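Local coordinates for coat protein (Pseudomonas phage PP7, PDB 2QUD) that self-assembles as dimers into the T=3 icosahedral phage capsid, binds packaging signals in the viral RNA and represses translation of the viral replicase, at residues A[41-47]-A[59-65]; A[17-22]-A[31-35]. All blocks are in the same frame, centred on the assembly; numbering follows the deposited sequence. Where two conformers were deposited one is given.

Interaction 1: residues A[41-47]-A[59-65]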
loop_
_atom_site.group_PDB
_atom_site.type_symbol
_atom_site.label_atom_id
_atom_site.label_comp_id
_atom_site.label_asym_id
_atom_site.label_seq_id
_atom_site.Cartn_x
_atom_site.Cartn_y
_atom_site.Cartn_z
ATOM N N ARG A 41 10.240 0.668 -17.288
ATOM C CA ARG A 41 10.625 1.519 -16.156
ATOM C C ARG A 41 9.550 1.419 -15.075
ATOM O O ARG A 41 8.347 1.441 -15.371
ATOM C CB ARG A 41 10.827 2.988 -16.511
ATOM C CG ARG A 41 12.055 3.222 -17.355
ATOM C CD ARG A 41 12.184 4.637 -17.819
ATOM N NE ARG A 41 13.499 4.863 -18.409
ATOM C CZ ARG A 41 13.988 6.039 -18.787
ATOM N NH1 ARG A 41 13.273 7.141 -18.671
ATOM N NH2 ARG A 41 15.238 6.122 -19.252
ATOM N N LEU A 42 10.037 1.349 -13.843
ATOM C CA LEU A 42 9.181 1.402 -12.639
ATOM C C LEU A 42 8.357 2.671 -12.687
ATOM O O LEU A 42 8.897 3.740 -12.975
ATOM C CB LEU A 42 10.044 1.403 -11.392
ATOM C CG LEU A 42 9.317 1.363 -10.044
ATOM C CD1 LEU A 42 8.540 0.030 -9.882
ATOM C CD2 LEU A 42 10.347 1.546 -8.944
ATOM N N ARG A 43 7.047 2.523 -12.418
ATOM C CA ARG A 43 6.045 3.575 -12.492
ATOM C C ARG A 43 5.250 3.679 -11.186
ATOM O O ARG A 43 4.863 2.653 -10.646
ATOM C CB ARG A 43 5.034 3.241 -13.594
ATOM C CG ARG A 43 4.340 4.447 -14.221
ATOM C CD ARG A 43 5.030 4.852 -15.529
ATOM N NE ARG A 43 4.088 5.332 -16.541
ATOM C CZ ARG A 43 4.375 5.525 -17.831
ATOM N NH1 ARG A 43 3.425 5.964 -18.649
ATOM N NH2 ARG A 43 5.594 5.297 -18.322
ATOM N N LEU A 44 4.975 4.907 -10.756
ATOM C CA LEU A 44 4.076 5.180 -9.635
ATOM C C LEU A 44 3.061 6.196 -10.108
ATOM O O LEU A 44 3.421 7.283 -10.538
ATOM C CB LEU A 44 4.842 5.760 -8.439
ATOM C CG LEU A 44 3.981 6.164 -7.209
ATOM C CD1 LEU A 44 3.207 4.945 -6.623
ATOM C CD2 LEU A 44 4.833 6.844 -6.141
ATOM N N THR A 45 1.780 5.831 -10.030
ATOM C CA THR A 45 0.706 6.729 -10.371
ATOM C C THR A 45 0.016 7.112 -9.073
ATOM O O THR A 45 -0.245 6.241 -8.229
ATOM C CB THR A 45 -0.257 6.022 -11.344
ATOM O OG1 THR A 45 0.471 5.599 -12.500
ATOM C CG2 THR A 45 -1.439 6.949 -11.741
ATOM N N ALA A 46 -0.332 8.392 -8.944
ATOM C CA ALA A 46 -0.930 8.915 -7.724
ATOM C C ALA A 46 -2.101 9.864 -8.024
ATOM O O ALA A 46 -2.041 10.670 -8.939
ATOM C CB ALA A 46 0.127 9.599 -6.879
ATOM N N SER A 47 -3.180 9.709 -7.266
ATOM C CA SER A 47 -4.316 10.630 -7.365
ATOM C C SER A 47 -4.868 10.910 -5.980
ATOM O O SER A 47 -4.701 10.123 -5.060
ATOM C CB SER A 47 -5.422 10.131 -8.281
ATOM O OG SER A 47 -6.007 8.963 -7.798
ATOM N N VAL A 59 -7.217 8.715 -1.645
ATOM C CA VAL A 59 -5.850 8.659 -2.175
ATOM C C VAL A 59 -5.658 7.334 -2.874
ATOM O O VAL A 59 -5.952 6.277 -2.307
ATOM C CB VAL A 59 -4.795 8.743 -1.048
ATOM C CG1 VAL A 59 -3.400 8.483 -1.601
ATOM C CG2 VAL A 59 -4.857 10.069 -0.322
ATOM N N ASN A 60 -5.225 7.371 -4.133
ATOM C CA ASN A 60 -4.874 6.161 -4.841
ATOM C C ASN A 60 -3.413 6.226 -5.232
ATOM O O ASN A 60 -2.973 7.243 -5.759
ATOM C CB ASN A 60 -5.755 5.960 -6.067
ATOM C CG ASN A 60 -7.165 5.587 -5.704
ATOM O OD1 ASN A 60 -8.026 6.445 -5.544
ATOM N ND2 ASN A 60 -7.404 4.295 -5.515
ATOM N N LEU A 61 -2.663 5.173 -4.915
ATOM C CA LEU A 61 -1.291 5.038 -5.354
ATOM C C LEU A 61 -1.193 3.704 -6.060
ATOM O O LEU A 61 -1.682 2.717 -5.549
ATOM C CB LEU A 61 -0.345 5.010 -4.167
ATOM C CG LEU A 61 -0.355 6.199 -3.178
ATOM C CD1 LEU A 61 0.641 5.989 -1.977
ATOM C CD2 LEU A 61 -0.069 7.492 -3.960
ATOM N N LYS A 62 -0.532 3.657 -7.214
ATOM C CA LYS A 62 -0.389 2.395 -8.002
ATOM C C LYS A 62 1.066 2.285 -8.414
ATOM O O LYS A 62 1.550 3.060 -9.230
ATOM C CB LYS A 62 -1.282 2.412 -9.244
ATOM C CG LYS A 62 -1.251 1.162 -10.137
ATOM C CD LYS A 62 -2.299 1.323 -11.260
ATOM C CE LYS A 62 -2.537 0.056 -12.050
ATOM N NZ LYS A 62 -3.613 0.287 -13.057
ATOM N N LEU A 63 1.760 1.326 -7.820
ATOM C CA LEU A 63 3.139 0.991 -8.185
ATOM C C LEU A 63 3.102 -0.161 -9.202
ATOM O O LEU A 63 2.643 -1.263 -8.878
ATOM C CB LEU A 63 3.928 0.584 -6.961
ATOM C CG LEU A 63 5.434 0.463 -7.125
ATOM C CD1 LEU A 63 6.125 1.831 -7.435
ATOM C CD2 LEU A 63 6.074 -0.191 -5.911
ATOM N N ASP A 64 3.592 0.139 -10.414
ATOM C CA ASP A 64 3.647 -0.808 -11.521
ATOM C C ASP A 64 5.106 -1.184 -11.718
ATOM O O ASP A 64 5.933 -0.313 -12.020
ATOM C CB ASP A 64 3.098 -0.191 -12.814
ATOM C CG ASP A 64 1.588 -0.003 -12.812
ATOM O OD1 ASP A 64 0.864 -0.871 -12.292
ATOM O OD2 ASP A 64 1.138 1.005 -13.410
ATOM N N GLN A 65 5.415 -2.479 -11.556
ATOM C CA GLN A 65 6.766 -2.984 -11.778
ATOM C C GLN A 65 6.731 -3.986 -12.949
ATOM O O GLN A 65 6.266 -5.108 -12.799
ATOM C CB GLN A 65 7.332 -3.616 -10.515
ATOM C CG GLN A 65 8.768 -4.032 -10.644
ATOM C CD GLN A 65 9.272 -4.782 -9.453
ATOM O OE1 GLN A 65 10.073 -4.257 -8.682
ATOM N NE2 GLN A 65 8.792 -6.028 -9.275
HETATM O O HOH W 1 6.527 -0.578 -14.791
HETATM O O HOH W 2 1.693 3.296 -12.054
HETATM O O HOH W 3 -7.972 9.064 -5.861
#
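Val59 is the first residue of the segment, its CA 3.4 Å from Ser47 O in a CA-H...O contact. Asn60 follows as a hydrogen-bonded antiparallel pair with Ser47: Asn60 N to Ser47 O is 3.0 Å, Ser47 N to Asn60 O 2.9 Å, and water 3 joins Ser47 OG to Asn60 OD1. Leu61 sits in a non-hydrogen-bonded pair, where its CD2 packs 3.6 Å from Ala46 CB. Lys62 again closes a two-bond ring, Lys62 N to Thr45 O 2.8 Å and Thr45 N to Lys62 O 2.9 Å, while its extended side chain leads away from 41-47. Leu63 lies beside Leu44 and brings its CD1 3.9 Å from Leu42 CD1; Thr104 of the second subunit packs against it. Asp64 pairs with Arg43 (Asp64 N to Arg43 O 2.8 Å), and water 2 ties its OD2 to Thr45 OG1 and Lys62 O. Gln65 ends the segment by hydrogen bonding to Ser99 of the second subunit. This antiparallel hairpin thus has two unlike faces: the leucines and Ala46 make an apolar one, whereas Arg43, Lys62 and Asp64, all RNA-binding residues, line a hydrated polar one suited to an RNA ligand.

Interaction 2: residues A[17-22]-A[31-35]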
loop_
_atom_site.group_PDB
_atom_site.type_symbol
_atom_site.label_atom_id
_atom_site.label_comp_id
_atom_site.label_asym_id
_atom_site.label_seq_id
_atom_site.Cartn_x
_atom_site.Cartn_y
_atom_site.Cartn_z
ATOM N N ARG A 17 16.360 4.501 -5.009
ATOM C CA ARG A 17 15.640 4.424 -6.284
ATOM C C ARG A 17 14.883 5.733 -6.385
ATOM O O ARG A 17 14.064 6.049 -5.518
ATOM C CB ARG A 17 14.645 3.242 -6.261
ATOM C CG ARG A 17 15.269 1.862 -5.968
ATOM C CD ARG A 17 16.080 1.359 -7.107
ATOM N NE ARG A 17 15.249 1.014 -8.262
ATOM C CZ ARG A 17 14.576 -0.126 -8.423
ATOM N NH1 ARG A 17 14.603 -1.085 -7.525
ATOM N NH2 ARG A 17 13.850 -0.297 -9.517
ATOM N N THR A 18 15.164 6.518 -7.433
ATOM C CA THR A 18 14.553 7.839 -7.582
ATOM C C THR A 18 13.482 7.765 -8.660
ATOM O O THR A 18 13.779 7.368 -9.765
ATOM C CB THR A 18 15.604 8.899 -7.961
ATOM O OG1 THR A 18 16.602 8.947 -6.936
ATOM C CG2 THR A 18 14.960 10.276 -8.183
ATOM N N LEU A 19 12.270 8.194 -8.323
ATOM C CA LEU A 19 11.169 8.266 -9.269
ATOM C C LEU A 19 10.849 9.719 -9.543
ATOM O O LEU A 19 10.561 10.486 -8.626
ATOM C CB LEU A 19 9.938 7.552 -8.745
ATOM C CG LEU A 19 10.049 6.028 -8.750
ATOM C CD1 LEU A 19 10.410 5.519 -7.361
ATOM C CD2 LEU A 19 8.743 5.466 -9.237
ATOM N N THR A 20 10.859 10.065 -10.827
ATOM C CA THR A 20 10.718 11.442 -11.320
ATOM C C THR A 20 9.363 11.669 -11.931
ATOM O O THR A 20 8.890 10.843 -12.706
ATOM C CB THR A 20 11.810 11.727 -12.390
ATOM O OG1 THR A 20 13.102 11.506 -11.791
ATOM C CG2 THR A 20 11.731 13.116 -12.882
ATOM N N GLU A 21 8.772 12.792 -11.574
ATOM C CA GLU A 21 7.452 13.143 -12.112
ATOM C C GLU A 21 7.555 13.371 -13.623
ATOM O O GLU A 21 8.394 14.163 -14.088
ATOM C CB GLU A 21 6.887 14.373 -11.436
ATOM C CG GLU A 21 5.383 14.567 -11.611
ATOM C CD GLU A 21 4.895 15.828 -10.928
ATOM O OE1 GLU A 21 4.002 15.752 -10.036
ATOM O OE2 GLU A 21 5.363 16.908 -11.329
ATOM N N ILE A 22 6.722 12.641 -14.374
ATOM C CA ILE A 22 6.615 12.794 -15.823
ATOM C C ILE A 22 5.255 13.343 -16.311
ATOM O O ILE A 22 5.133 13.755 -17.476
ATOM C CB ILE A 22 6.986 11.474 -16.555
ATOM C CG1 ILE A 22 6.058 10.331 -16.210
ATOM C CG2 ILE A 22 8.439 11.064 -16.154
ATOM C CD1 ILE A 22 6.132 9.175 -17.192
ATOM N N PHE A 31 4.937 9.138 -11.906
ATOM C CA PHE A 31 6.361 9.212 -11.628
ATOM C C PHE A 31 7.003 7.985 -12.283
ATOM O O PHE A 31 6.404 6.888 -12.272
ATOM C CB PHE A 31 6.702 9.170 -10.131
ATOM C CG PHE A 31 6.216 10.377 -9.327
ATOM C CD1 PHE A 31 4.841 10.503 -9.031
ATOM C CD2 PHE A 31 7.089 11.360 -8.889
ATOM C CE1 PHE A 31 4.391 11.598 -8.307
ATOM C CE2 PHE A 31 6.636 12.446 -8.178
ATOM C CZ PHE A 31 5.314 12.552 -7.864
ATOM N N GLU A 32 8.202 8.134 -12.844
ATOM C CA GLU A 32 8.899 7.008 -13.433
ATOM C C GLU A 32 10.363 7.012 -13.001
ATOM O O GLU A 32 10.948 8.086 -12.846
ATOM C CB GLU A 32 8.767 7.104 -14.957
ATOM C CG GLU A 32 9.755 6.387 -15.773
ATOM C CD GLU A 32 9.533 6.668 -17.227
ATOM O OE1 GLU A 32 10.325 7.458 -17.828
ATOM O OE2 GLU A 32 8.552 6.087 -17.720
ATOM N N GLU A 33 10.925 5.810 -12.823
ATOM C CA GLU A 33 12.326 5.698 -12.565
ATOM C C GLU A 33 13.092 5.828 -13.891
ATOM O O GLU A 33 13.037 4.934 -14.721
ATOM C CB GLU A 33 12.687 4.388 -11.890
ATOM C CG GLU A 33 14.129 4.358 -11.499
ATOM C CD GLU A 33 14.579 3.056 -10.937
ATOM O OE1 GLU A 33 13.974 2.012 -11.256
ATOM O OE2 GLU A 33 15.569 3.077 -10.191
ATOM N N LYS A 34 13.783 6.947 -14.072
ATOM C CA LYS A 34 14.458 7.250 -15.343
ATOM C C LYS A 34 15.821 6.599 -15.428
ATOM O O LYS A 34 16.854 7.279 -15.421
ATOM C CB LYS A 34 14.536 8.753 -15.569
ATOM C CG LYS A 34 13.188 9.368 -15.713
ATOM C CD LYS A 34 13.354 10.830 -16.116
ATOM C CE LYS A 34 12.047 11.481 -16.469
ATOM N NZ LYS A 34 12.359 12.843 -17.033
ATOM N N VAL A 35 15.797 5.266 -15.500
ATOM C CA VAL A 35 16.985 4.418 -15.597
ATOM C C VAL A 35 16.649 3.350 -16.649
ATOM O O VAL A 35 15.507 2.866 -16.694
ATOM C CB VAL A 35 17.288 3.743 -14.226
ATOM C CG1 VAL A 35 18.514 2.822 -14.300
ATOM C CG2 VAL A 35 17.471 4.809 -13.145
HETATM O O HOH W 4 14.229 8.942 -11.990
HETATM O O HOH W 5 16.985 5.300 -9.358
HETATM O O HOH W 6 10.072 14.537 -16.323
#
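Two backbone hydrogen bonds fix the register of 17-22 against 31-35: Thr20 N to Glu32 O and Glu32 N to Thr20 O, both 2.8 Å, so the amide and carbonyl of each residue are satisfied by the other. Next to this ring Glu21 faces Phe31 in a non-hydrogen-bonded pair; Glu21 CB lies over the aromatic face in a CH-pi contact, 4.2 Å from the ring centroid, and Glu21 OE1 is taken up by Gln29. These strands form an antiparallel hairpin of the coat protein's sheet, and beyond Glu32 the chain turns off through an inverse gamma turn centred on Lys34. Water fills the gap that opens there: water 4 donates to Thr18 O (2.8 Å), accepts from Lys34 N (2.9 Å) and also bonds Thr20 OG1. A two-pronged salt bridge spans the same end, Arg17 NE to Glu33 OE2 at 2.8 Å and Arg17 NH2 to Glu33 OE1 at 2.9 Å; OE2 also accepts from water 5, which in turn accepts a hydrogen bond from Thr18 N (2.9 Å). Glu32 directs its carboxylate to Arg41 and Arg43. At the other end, water 6 links Lys34 NZ (2.9 Å) to Glu21 O (2.8 Å).

In the fold
The two contacts follow one another along the chain and are neighbours in the same antiparallel sheet, their centres about 11 Å apart. Strand 29-32 of interaction 2 runs beside strand 43-50 of interaction 1, and the probable hydrogen bonds from Phe31 N to Leu44 O (2.8 Å) and from Glu33 N to Leu42 O (2.9 Å) join them. A charged link lies alongside: the Glu32 carboxylate forms salt bridges with Arg41 and with the RNA-binding Arg43. Interaction 1 itself holds the RNA-binding Arg43, Lys62 and Asp64, whereas interaction 2 meets that site through Glu32; its Leu19 side chain is about 9 Å from that of Asp64. Leu103 of the second subunit packs on both Gln65 and Arg17.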